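Local coordinates for protein metallo-beta-lactamase (Chryseobacterium indologenes, PDB 3L6N) that hydrolyses the beta-lactam ring of penicillins, cephalosporins and carbapenems as a class B, zinc-dependent beta-lactamase, and so confers antibiotic resistance, at residues L159-S164 / E177-T182; K181-L186 / G207-T212; V132-E137 / D142-W147. All blocks are in the same frame, centred on the assembly; numbering follows the deposited sequence.

Contacts 1 and 2 share Lys-181 and Thr-182 of helix 179-189, and their centres lie about 5 Å apart. They are tied together where Lys-161 N probably hydrogen-bonds Thr-212 OG1 at 2.9 Å. Contact 3, the hairpin end 132-137/142-147, has its centre about 12 Å from that of contact 1 and about 13 Å from that of contact 2; Thr-182 OG1 reaches it through a probable hydrogen bond of 2.6 Å to Glu-137 O. The zinc site borders contacts 1 and 3. The side chain of Lys-161, a probable beta-lactam-binding residue near the zinc ligand His-200, and that of Asp-142, beside the zinc ligand His-76, each lie about 7 Å from a zinc ion.

Contact 1: L159-S164 / E177-T182; sequences LVKSNS and EQWPKT
Leu-159 and Trp-179 meet where the loop after strand 153-157 passes helix 179-189, close to the metal site of the alpha-beta/beta-alpha sandwich characteristic of the metallo-beta-lactamase superfamily. The indole presents its N-H edge to the loop backbone: Trp-179 NE1 donates to Leu-159 O over 2.8 Å, with an N-H...O angle of 159°. The fit is good on both sides, because the oxygen lies only 5° out of the indole plane and receives the proton on a lone pair in its carbonyl plane. Tryptophan suits the place by joining one polar N-H to a broad apolar surface. Alongside this bond the two side chains run past each other in opposite directions, and Leu-159 CD1 lies 3.6 Å from Trp-179 CD1. With CG anti to the backbone N (chi1 175°), the branched end of Leu-159 comes up against the helix, where it touches two residues. While CD1 meets the indole, CD1 and CD2 both pack on the methyl of Thr-182, with CD2 3.9 Å from CG2. Threonine serves two purposes here, since its hydroxyl is engaged by Glu-137 while CG2 faces the leucine. The indole also touches His-139, a ligand of one zinc, and is thus a second-shell residue. Farther along the loop, Ser-162 OG accepts from Ser-164 N in an ST turn. Lys-161, which probably binds the beta-lactam, brings only its aliphatic part to the tryptophan: its CD lies obliquely 4.3 Å from Trp-179 CZ2.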
loop_
_atom_site.group_PDB
_atom_site.type_symbol
_atom_site.label_atom_id
_atom_site.label_comp_id
_atom_site.label_asym_id
_atom_site.label_seq_id
_atom_site.Cartn_x
_atom_site.Cartn_y
_atom_site.Cartn_z
ATOM N N LEU A 159 -8.589 0.736 0.263
ATOM C CA LEU A 159 -9.847 0.221 -0.293
ATOM C C LEU A 159 -10.466 -0.805 0.669
ATOM O O LEU A 159 -11.692 -0.926 0.762
ATOM C CB LEU A 159 -9.573 -0.421 -1.656
ATOM C CG LEU A 159 -10.718 -1.134 -2.389
ATOM C CD1 LEU A 159 -11.817 -0.130 -2.779
ATOM C CD2 LEU A 159 -10.169 -1.846 -3.610
ATOM N N VAL A 160 -9.612 -1.532 1.385
ATOM C CA VAL A 160 -10.053 -2.537 2.341
ATOM C C VAL A 160 -9.898 -2.030 3.767
ATOM O O VAL A 160 -8.795 -1.702 4.222
ATOM C CB VAL A 160 -9.278 -3.860 2.171
ATOM C CG1 VAL A 160 -9.775 -4.919 3.181
ATOM C CG2 VAL A 160 -9.410 -4.378 0.744
ATOM N N LYS A 161 -11.020 -1.959 4.471
ATOM C CA LYS A 161 -11.034 -1.627 5.891
ATOM C C LYS A 161 -10.688 -2.840 6.749
ATOM O O LYS A 161 -11.021 -3.967 6.387
ATOM C CB LYS A 161 -12.421 -1.112 6.305
ATOM C CG LYS A 161 -12.916 0.094 5.503
ATOM C CD LYS A 161 -11.988 1.296 5.641
ATOM C CE LYS A 161 -11.882 1.778 7.075
ATOM N NZ LYS A 161 -10.820 2.811 7.254
ATOM N N SER A 162 -10.053 -2.588 7.891
ATOM C CA SER A 162 -9.710 -3.626 8.864
ATOM C C SER A 162 -10.954 -4.111 9.588
ATOM O O SER A 162 -11.855 -3.319 9.877
ATOM C CB SER A 162 -8.742 -3.060 9.907
ATOM O OG SER A 162 -8.500 -3.968 10.971
ATOM N N ASN A 163 -10.963 -5.402 9.912
ATOM C CA ASN A 163 -11.964 -5.985 10.815
ATOM C C ASN A 163 -12.122 -5.212 12.136
ATOM O O ASN A 163 -13.162 -5.318 12.802
ATOM C CB ASN A 163 -11.660 -7.477 11.071
ATOM C CG ASN A 163 -10.328 -7.713 11.799
ATOM O OD1 ASN A 163 -9.988 -7.018 12.764
ATOM N ND2 ASN A 163 -9.589 -8.721 11.351
ATOM N N SER A 164 -11.094 -4.437 12.491
ATOM C CA SER A 164 -11.053 -3.667 13.738
ATOM C C SER A 164 -11.501 -2.205 13.593
ATOM O O SER A 164 -11.598 -1.483 14.589
ATOM C CB SER A 164 -9.647 -3.725 14.351
ATOM O OG SER A 164 -8.735 -2.910 13.628
ATOM N N GLU A 177 -20.712 5.192 -3.322
ATOM C CA GLU A 177 -21.642 4.427 -4.162
ATOM C C GLU A 177 -20.939 3.276 -4.900
ATOM O O GLU A 177 -21.476 2.168 -4.991
ATOM C CB GLU A 177 -22.375 5.363 -5.136
ATOM C CG GLU A 177 -23.493 4.711 -5.963
ATOM C CD GLU A 177 -23.019 4.163 -7.306
ATOM O OE1 GLU A 177 -21.919 4.544 -7.770
ATOM O OE2 GLU A 177 -23.759 3.351 -7.910
ATOM N N GLN A 178 -19.735 3.532 -5.409
ATOM C CA GLN A 178 -18.972 2.515 -6.141
ATOM C C GLN A 178 -18.206 1.540 -5.241
ATOM O O GLN A 178 -17.924 0.412 -5.640
ATOM C CB GLN A 178 -17.987 3.169 -7.113
ATOM C CG GLN A 178 -18.627 3.714 -8.377
ATOM C CD GLN A 178 -19.362 2.652 -9.164
ATOM O OE1 GLN A 178 -18.804 1.601 -9.492
ATOM N NE2 GLN A 178 -20.624 2.922 -9.477
ATOM N N TRP A 179 -17.870 1.993 -4.041
ATOM C CA TRP A 179 -16.994 1.249 -3.133
ATOM C C TRP A 179 -17.427 -0.222 -2.904
ATOM O O TRP A 179 -16.605 -1.124 -3.090
ATOM C CB TRP A 179 -16.853 2.021 -1.820
ATOM C CG TRP A 179 -15.666 1.677 -0.969
ATOM C CD1 TRP A 179 -14.925 0.525 -0.993
ATOM C CD2 TRP A 179 -15.112 2.489 0.072
ATOM N NE1 TRP A 179 -13.937 0.580 -0.035
ATOM C CE2 TRP A 179 -14.035 1.769 0.636
ATOM C CE3 TRP A 179 -15.422 3.756 0.587
ATOM C CZ2 TRP A 179 -13.258 2.280 1.681
ATOM C CZ3 TRP A 179 -14.653 4.261 1.634
ATOM C CH2 TRP A 179 -13.578 3.523 2.162
ATOM N N PRO A 180 -18.711 -0.474 -2.540
ATOM C CA PRO A 180 -19.095 -1.879 -2.319
ATOM C C PRO A 180 -19.033 -2.720 -3.594
ATOM O O PRO A 180 -18.731 -3.915 -3.531
ATOM C CB PRO A 180 -20.544 -1.782 -1.813
ATOM C CG PRO A 180 -21.031 -0.472 -2.312
ATOM C CD PRO A 180 -19.841 0.437 -2.279
ATOM N N LYS A 181 -19.308 -2.095 -4.742
ATOM C CA LYS A 181 -19.207 -2.764 -6.032
ATOM C C LYS A 181 -17.761 -3.144 -6.307
ATOM O O LYS A 181 -17.480 -4.249 -6.752
ATOM C CB LYS A 181 -19.770 -1.885 -7.155
ATOM C CG LYS A 181 -21.237 -1.528 -6.965
ATOM C CD LYS A 181 -21.628 -0.310 -7.778
ATOM C CE LYS A 181 -23.136 -0.145 -7.826
ATOM N NZ LYS A 181 -23.739 -1.069 -8.825
ATOM N N THR A 182 -16.841 -2.227 -6.008
ATOM C CA THR A 182 -15.419 -2.506 -6.159
ATOM C C THR A 182 -14.982 -3.632 -5.218
ATOM O O THR A 182 -14.246 -4.519 -5.629
ATOM C CB THR A 182 -14.584 -1.242 -5.930
ATOM O OG1 THR A 182 -14.983 -0.251 -6.888
ATOM C CG2 THR A 182 -13.091 -1.533 -6.123
#

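Contact 2: K181-L186 / G207-T212; sequences KTINKL and GHVEHT. With SO4 (sulfate ion), chain E.
Two torsions aim methyls at each other: chi1 of -74° in Ile-183 sets CG2 opposite the backbone N, and chi1 of 169° in Val-209 does the same for CG1, so that CG2 and CG1 meet at 3.7 Å. Beta-branched residues suit this place because each offers a second branch to another neighbour. Ile-183 CG1 touches Thr-212 CG2 at 3.9 Å, the two side chains crossing at about a right angle, and Val-209 CG2 lies 3.9 Å from Leu-186 CD2. The helical segments 181-186 and 208-212 run nearly antiparallel (159°), their axes 10.3 Å apart at closest approach, and pack through apolar groups. Thr-212 turns its hydroxyl back to its own helix: OG1 donates to His-208 O at 2.8 Å, from the face of that carbonyl opposite to Thr-212 N. Gly-207, whose positive phi is easy for glycine, is the N-cap of helix 208-217. Beside it sits a sulfate, probably from the crystallisation liquor, bound by His-208 N to O3 at 2.9 Å and by Val-209 N to O4 at 3.0 Å. Such backbone N-H groups at a helix start, with the helix dipole behind them, would be expected to attract an anion.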
loop_
_atom_site.group_PDB
_atom_site.type_symbol
_atom_site.label_atom_id
_atom_site.label_comp_id
_atom_site.label_asym_id
_atom_site.label_seq_id
_atom_site.Cartn_x
_atom_site.Cartn_y
_atom_site.Cartn_z
ATOM N N LYS A 181 -19.308 -2.095 -4.742
ATOM C CA LYS A 181 -19.207 -2.764 -6.032
ATOM C C LYS A 181 -17.761 -3.144 -6.307
ATOM O O LYS A 181 -17.480 -4.249 -6.752
ATOM C CB LYS A 181 -19.770 -1.885 -7.155
ATOM C CG LYS A 181 -21.237 -1.528 -6.965
ATOM C CD LYS A 181 -21.628 -0.310 -7.778
ATOM C CE LYS A 181 -23.136 -0.145 -7.826
ATOM N NZ LYS A 181 -23.739 -1.069 -8.825
ATOM N N THR A 182 -16.841 -2.227 -6.008
ATOM C CA THR A 182 -15.419 -2.506 -6.159
ATOM C C THR A 182 -14.982 -3.632 -5.218
ATOM O O THR A 182 -14.246 -4.519 -5.629
ATOM C CB THR A 182 -14.584 -1.242 -5.930
ATOM O OG1 THR A 182 -14.983 -0.251 -6.888
ATOM C CG2 THR A 182 -13.091 -1.533 -6.123
ATOM N N ILE A 183 -15.446 -3.589 -3.970
ATOM C CA ILE A 183 -15.141 -4.645 -2.989
ATOM C C ILE A 183 -15.692 -6.010 -3.413
ATOM O O ILE A 183 -15.026 -7.036 -3.248
ATOM C CB ILE A 183 -15.625 -4.267 -1.556
ATOM C CG1 ILE A 183 -14.701 -3.207 -0.949
ATOM C CG2 ILE A 183 -15.701 -5.506 -0.631
ATOM C CD1 ILE A 183 -13.305 -3.721 -0.589
ATOM N N ASN A 184 -16.900 -6.026 -3.970
ATOM C CA ASN A 184 -17.477 -7.290 -4.423
ATOM C C ASN A 184 -16.737 -7.862 -5.631
ATOM O O ASN A 184 -16.609 -9.083 -5.757
ATOM C CB ASN A 184 -18.989 -7.175 -4.627
ATOM C CG ASN A 184 -19.744 -7.112 -3.303
ATOM O OD1 ASN A 184 -19.451 -7.868 -2.373
ATOM N ND2 ASN A 184 -20.700 -6.202 -3.206
ATOM N N LYS A 185 -16.211 -6.981 -6.483
ATOM C CA LYS A 185 -15.316 -7.390 -7.571
ATOM C C LYS A 185 -14.014 -7.984 -7.023
ATOM O O LYS A 185 -13.513 -8.979 -7.546
ATOM C CB LYS A 185 -15.000 -6.223 -8.509
ATOM C CG LYS A 185 -16.132 -5.843 -9.458
ATOM C CD LYS A 185 -15.692 -4.764 -10.442
ATOM C CE LYS A 185 -16.841 -4.362 -11.362
ATOM N NZ LYS A 185 -16.423 -3.333 -12.357
ATOM N N LEU A 186 -13.470 -7.363 -5.975
ATOM C CA LEU A 186 -12.258 -7.859 -5.320
ATOM C C LEU A 186 -12.508 -9.257 -4.760
ATOM O O LEU A 186 -11.729 -10.187 -5.011
ATOM C CB LEU A 186 -11.833 -6.899 -4.194
ATOM C CG LEU A 186 -10.548 -7.149 -3.390
ATOM C CD1 LEU A 186 -10.097 -5.852 -2.746
ATOM C CD2 LEU A 186 -10.719 -8.233 -2.329
ATOM N N GLY A 207 -11.483 -11.550 7.677
ATOM C CA GLY A 207 -12.804 -10.923 7.662
ATOM C C GLY A 207 -12.810 -9.440 7.319
ATOM O O GLY A 207 -13.787 -8.746 7.591
ATOM N N HIS A 208 -11.718 -8.949 6.736
ATOM C CA HIS A 208 -11.613 -7.524 6.389
ATOM C C HIS A 208 -12.591 -7.105 5.295
ATOM O O HIS A 208 -13.238 -6.066 5.405
ATOM C CB HIS A 208 -10.196 -7.170 5.931
ATOM C CG HIS A 208 -9.132 -7.493 6.928
ATOM N ND1 HIS A 208 -9.171 -7.054 8.234
ATOM C CD2 HIS A 208 -7.979 -8.188 6.798
ATOM C CE1 HIS A 208 -8.089 -7.473 8.870
ATOM N NE2 HIS A 208 -7.350 -8.166 8.020
ATOM N N VAL A 209 -12.669 -7.906 4.237
ATOM C CA VAL A 209 -13.577 -7.644 3.117
ATOM C C VAL A 209 -15.042 -7.570 3.591
ATOM O O VAL A 209 -15.761 -6.621 3.267
ATOM C CB VAL A 209 -13.403 -8.704 2.004
ATOM C CG1 VAL A 209 -14.506 -8.607 0.952
ATOM C CG2 VAL A 209 -12.036 -8.580 1.361
ATOM N N GLU A 210 -15.470 -8.558 4.377
ATOM C CA GLU A 210 -16.849 -8.589 4.858
ATOM C C GLU A 210 -17.137 -7.426 5.786
ATOM O O GLU A 210 -18.236 -6.854 5.758
ATOM C CB GLU A 210 -17.167 -9.922 5.550
ATOM C CG GLU A 210 -17.406 -11.078 4.589
ATOM C CD GLU A 210 -18.476 -10.778 3.543
ATOM O OE1 GLU A 210 -19.584 -10.301 3.905
ATOM O OE2 GLU A 210 -18.204 -11.017 2.350
ATOM N N HIS A 211 -16.154 -7.051 6.600
ATOM C CA HIS A 211 -16.336 -5.932 7.494
ATOM C C HIS A 211 -16.387 -4.592 6.756
ATOM O O HIS A 211 -17.063 -3.663 7.202
ATOM C CB HIS A 211 -15.288 -5.894 8.601
ATOM C CG HIS A 211 -15.683 -5.011 9.737
ATOM N ND1 HIS A 211 -14.972 -3.890 10.101
ATOM C CD2 HIS A 211 -16.757 -5.059 10.561
ATOM C CE1 HIS A 211 -15.574 -3.300 11.116
ATOM N NE2 HIS A 211 -16.658 -3.991 11.416
ATOM N N THR A 212 -15.653 -4.498 5.646
ATOM C CA THR A 212 -15.709 -3.309 4.787
ATOM C C THR A 212 -17.131 -3.092 4.267
ATOM O O THR A 212 -17.658 -1.981 4.344
ATOM C CB THR A 212 -14.690 -3.376 3.626
ATOM O OG1 THR A 212 -13.378 -3.537 4.171
ATOM C CG2 THR A 212 -14.717 -2.090 2.791
HETATM S S SO4 E . -10.265 -10.684 4.350
HETATM O O1 SO4 E . -9.919 -9.500 3.572
HETATM O O2 SO4 E . -9.863 -11.894 3.634
HETATM O O3 SO4 E . -9.563 -10.626 5.622
HETATM O O4 SO4 E . -11.709 -10.689 4.548
#

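Contact 3: V132-E137 / D142-W147; sequences VDFLGE and DNVVVW
The ring of Phe-134 turns its edge to Val-144, whose CG1 lies 4.0 Å from CD1 of the phenylalanine, and the backbone carbon of Asp-142 also lies at that edge. On one face the ring carries Gly-136 N, 3.6 Å above the plane and over its centre. Glycine suits this place: at the backbone angles of Gly-136 a CB would be jammed against the carbonyl O of Leu-135. The amide of Asn-143 is the second flat group. Its CG sits between the backbone N and the carbonyl carbon (chi1 53°), which directs ND2 to Gly-136 O in a weak, bent bond of 3.1 Å, while OD1 accepts from Thr-140 N. A water bridges the two segments, accepting from Leu-135 N and donating to both Gly-136 O and Asn-143 O. Beyond this end the segments form an antiparallel hairpin. Asp-133 and Val-145 are its hydrogen-bonded pair, Asp-133 N reaching Val-145 O at 2.8 Å and Val-145 N reaching Asp-133 O at 2.9 Å, both nearly straight. Val-132 and Val-146 form the next, non-hydrogen-bonded pair, with side chains on the other face of the sheet; there Val-132 CG1 also meets Val-144 CG2 at 3.6 Å. Valine, beta-branched and at home in extended backbone, suits these positions, its compact methyls meeting across the pair. Leu-135 crosses Val-145 at about a right angle, CD1 to CG2 3.8 Å. Asp-142 touches the zinc ligand His-76 and is held by Thr-140 and Thr-101. Within the sheet, strand 145-148 lies between 128-133 and 153-157; Asp-133 OD1 bonds Tyr-190 OH, and Leu-135 packs against Thr-182, Leu-186 and Lys-189 of helix 179-189.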
loop_
_atom_site.group_PDB
_atom_site.type_symbol
_atom_site.label_atom_id
_atom_site.label_comp_id
_atom_site.label_asym_id
_atom_site.label_seq_id
_atom_site.Cartn_x
_atom_site.Cartn_y
_atom_site.Cartn_z
ATOM N N VAL A 132 -0.305 -5.025 -10.187
ATOM C CA VAL A 132 -1.060 -3.907 -9.624
ATOM C C VAL A 132 -2.381 -3.835 -10.382
ATOM O O VAL A 132 -2.377 -3.716 -11.609
ATOM C CB VAL A 132 -0.297 -2.575 -9.747
ATOM C CG1 VAL A 132 -1.110 -1.443 -9.113
ATOM C CG2 VAL A 132 1.087 -2.683 -9.119
ATOM N N ASP A 133 -3.492 -3.935 -9.658
ATOM C CA ASP A 133 -4.824 -3.997 -10.275
ATOM C C ASP A 133 -5.690 -2.802 -9.891
ATOM O O ASP A 133 -5.730 -2.400 -8.723
ATOM C CB ASP A 133 -5.550 -5.269 -9.840
ATOM C CG ASP A 133 -5.300 -6.451 -10.768
ATOM O OD1 ASP A 133 -5.101 -7.574 -10.243
ATOM O OD2 ASP A 133 -5.329 -6.272 -12.006
ATOM N N PHE A 134 -6.393 -2.245 -10.873
ATOM C CA PHE A 134 -7.434 -1.274 -10.593
ATOM C C PHE A 134 -8.789 -1.965 -10.729
ATOM O O PHE A 134 -9.168 -2.400 -11.825
ATOM C CB PHE A 134 -7.346 -0.069 -11.532
ATOM C CG PHE A 134 -8.406 0.951 -11.277
ATOM C CD1 PHE A 134 -8.324 1.772 -10.162
ATOM C CD2 PHE A 134 -9.505 1.066 -12.124
ATOM C CE1 PHE A 134 -9.314 2.710 -9.897
ATOM C CE2 PHE A 134 -10.497 1.998 -11.872
ATOM C CZ PHE A 134 -10.400 2.824 -10.757
ATOM N N LEU A 135 -9.506 -2.076 -9.617
ATOM C CA LEU A 135 -10.775 -2.819 -9.590
ATOM C C LEU A 135 -11.978 -1.883 -9.619
ATOM O O LEU A 135 -13.134 -2.333 -9.680
ATOM C CB LEU A 135 -10.849 -3.724 -8.357
ATOM C CG LEU A 135 -9.755 -4.789 -8.205
ATOM C CD1 LEU A 135 -9.748 -5.338 -6.779
ATOM C CD2 LEU A 135 -9.922 -5.909 -9.233
ATOM N N GLY A 136 -11.712 -0.580 -9.574
ATOM C CA GLY A 136 -12.781 0.397 -9.435
ATOM C C GLY A 136 -12.527 1.377 -8.307
ATOM O O GLY A 136 -11.603 1.198 -7.510
ATOM N N GLU A 137 -13.353 2.414 -8.253
ATOM C CA GLU A 137 -13.242 3.456 -7.244
ATOM C C GLU A 137 -13.768 3.003 -5.896
ATOM O O GLU A 137 -14.637 2.132 -5.813
ATOM C CB GLU A 137 -13.987 4.711 -7.710
ATOM C CG GLU A 137 -13.539 5.170 -9.095
ATOM C CD GLU A 137 -14.035 6.551 -9.480
ATOM O OE1 GLU A 137 -14.596 7.257 -8.623
ATOM O OE2 GLU A 137 -13.851 6.924 -10.657
ATOM N N ASP A 142 -8.553 6.631 -7.342
ATOM C CA ASP A 142 -7.321 6.074 -7.910
ATOM C C ASP A 142 -6.794 4.838 -7.180
ATOM O O ASP A 142 -5.747 4.295 -7.547
ATOM C CB ASP A 142 -6.216 7.149 -7.981
ATOM C CG ASP A 142 -5.757 7.629 -6.597
ATOM O OD1 ASP A 142 -6.596 7.732 -5.681
ATOM O OD2 ASP A 142 -4.548 7.928 -6.435
ATOM N N ASN A 143 -7.482 4.405 -6.132
ATOM C CA ASN A 143 -6.941 3.289 -5.347
ATOM C C ASN A 143 -6.738 2.017 -6.163
ATOM O O ASN A 143 -7.596 1.636 -6.965
ATOM C CB ASN A 143 -7.712 3.027 -4.034
ATOM C CG ASN A 143 -9.228 2.847 -4.210
ATOM O OD1 ASN A 143 -9.963 3.044 -3.247
ATOM N ND2 ASN A 143 -9.687 2.436 -5.391
ATOM N N VAL A 144 -5.584 1.390 -5.961
ATOM C CA VAL A 144 -5.252 0.128 -6.615
ATOM C C VAL A 144 -4.857 -0.891 -5.551
ATOM O O VAL A 144 -4.539 -0.522 -4.422
ATOM C CB VAL A 144 -4.117 0.282 -7.655
ATOM C CG1 VAL A 144 -4.595 1.105 -8.847
ATOM C CG2 VAL A 144 -2.856 0.914 -7.023
ATOM N N VAL A 145 -4.892 -2.168 -5.927
ATOM C CA VAL A 145 -4.475 -3.266 -5.056
ATOM C C VAL A 145 -3.247 -3.936 -5.677
ATOM O O VAL A 145 -2.977 -3.762 -6.866
ATOM C CB VAL A 145 -5.613 -4.308 -4.862
ATOM C CG1 VAL A 145 -6.855 -3.665 -4.216
ATOM C CG2 VAL A 145 -5.979 -5.012 -6.203
ATOM N N VAL A 146 -2.505 -4.699 -4.875
ATOM C CA VAL A 146 -1.335 -5.407 -5.376
ATOM C C VAL A 146 -1.448 -6.886 -5.053
ATOM O O VAL A 146 -1.579 -7.280 -3.888
ATOM C CB VAL A 146 0.003 -4.842 -4.816
ATOM C CG1 VAL A 146 1.182 -5.470 -5.556
ATOM C CG2 VAL A 146 0.050 -3.312 -4.967
ATOM N N TRP A 147 -1.423 -7.704 -6.105
ATOM C CA TRP A 147 -1.530 -9.156 -5.959
ATOM C C TRP A 147 -0.158 -9.801 -6.077
ATOM O O TRP A 147 0.598 -9.492 -6.999
ATOM C CB TRP A 147 -2.467 -9.702 -7.047
ATOM C CG TRP A 147 -2.546 -11.215 -7.142
ATOM C CD1 TRP A 147 -2.252 -11.982 -8.233
ATOM C CD2 TRP A 147 -2.965 -12.123 -6.112
ATOM N NE1 TRP A 147 -2.454 -13.315 -7.945
ATOM C CE2 TRP A 147 -2.895 -13.428 -6.654
ATOM C CE3 TRP A 147 -3.400 -11.961 -4.793
ATOM C CZ2 TRP A 147 -3.233 -14.566 -5.913
ATOM C CZ3 TRP A 147 -3.739 -13.094 -4.053
ATOM C CH2 TRP A 147 -3.654 -14.378 -4.619
HETATM O O HOH W 1 -9.323 -0.492 -7.317
#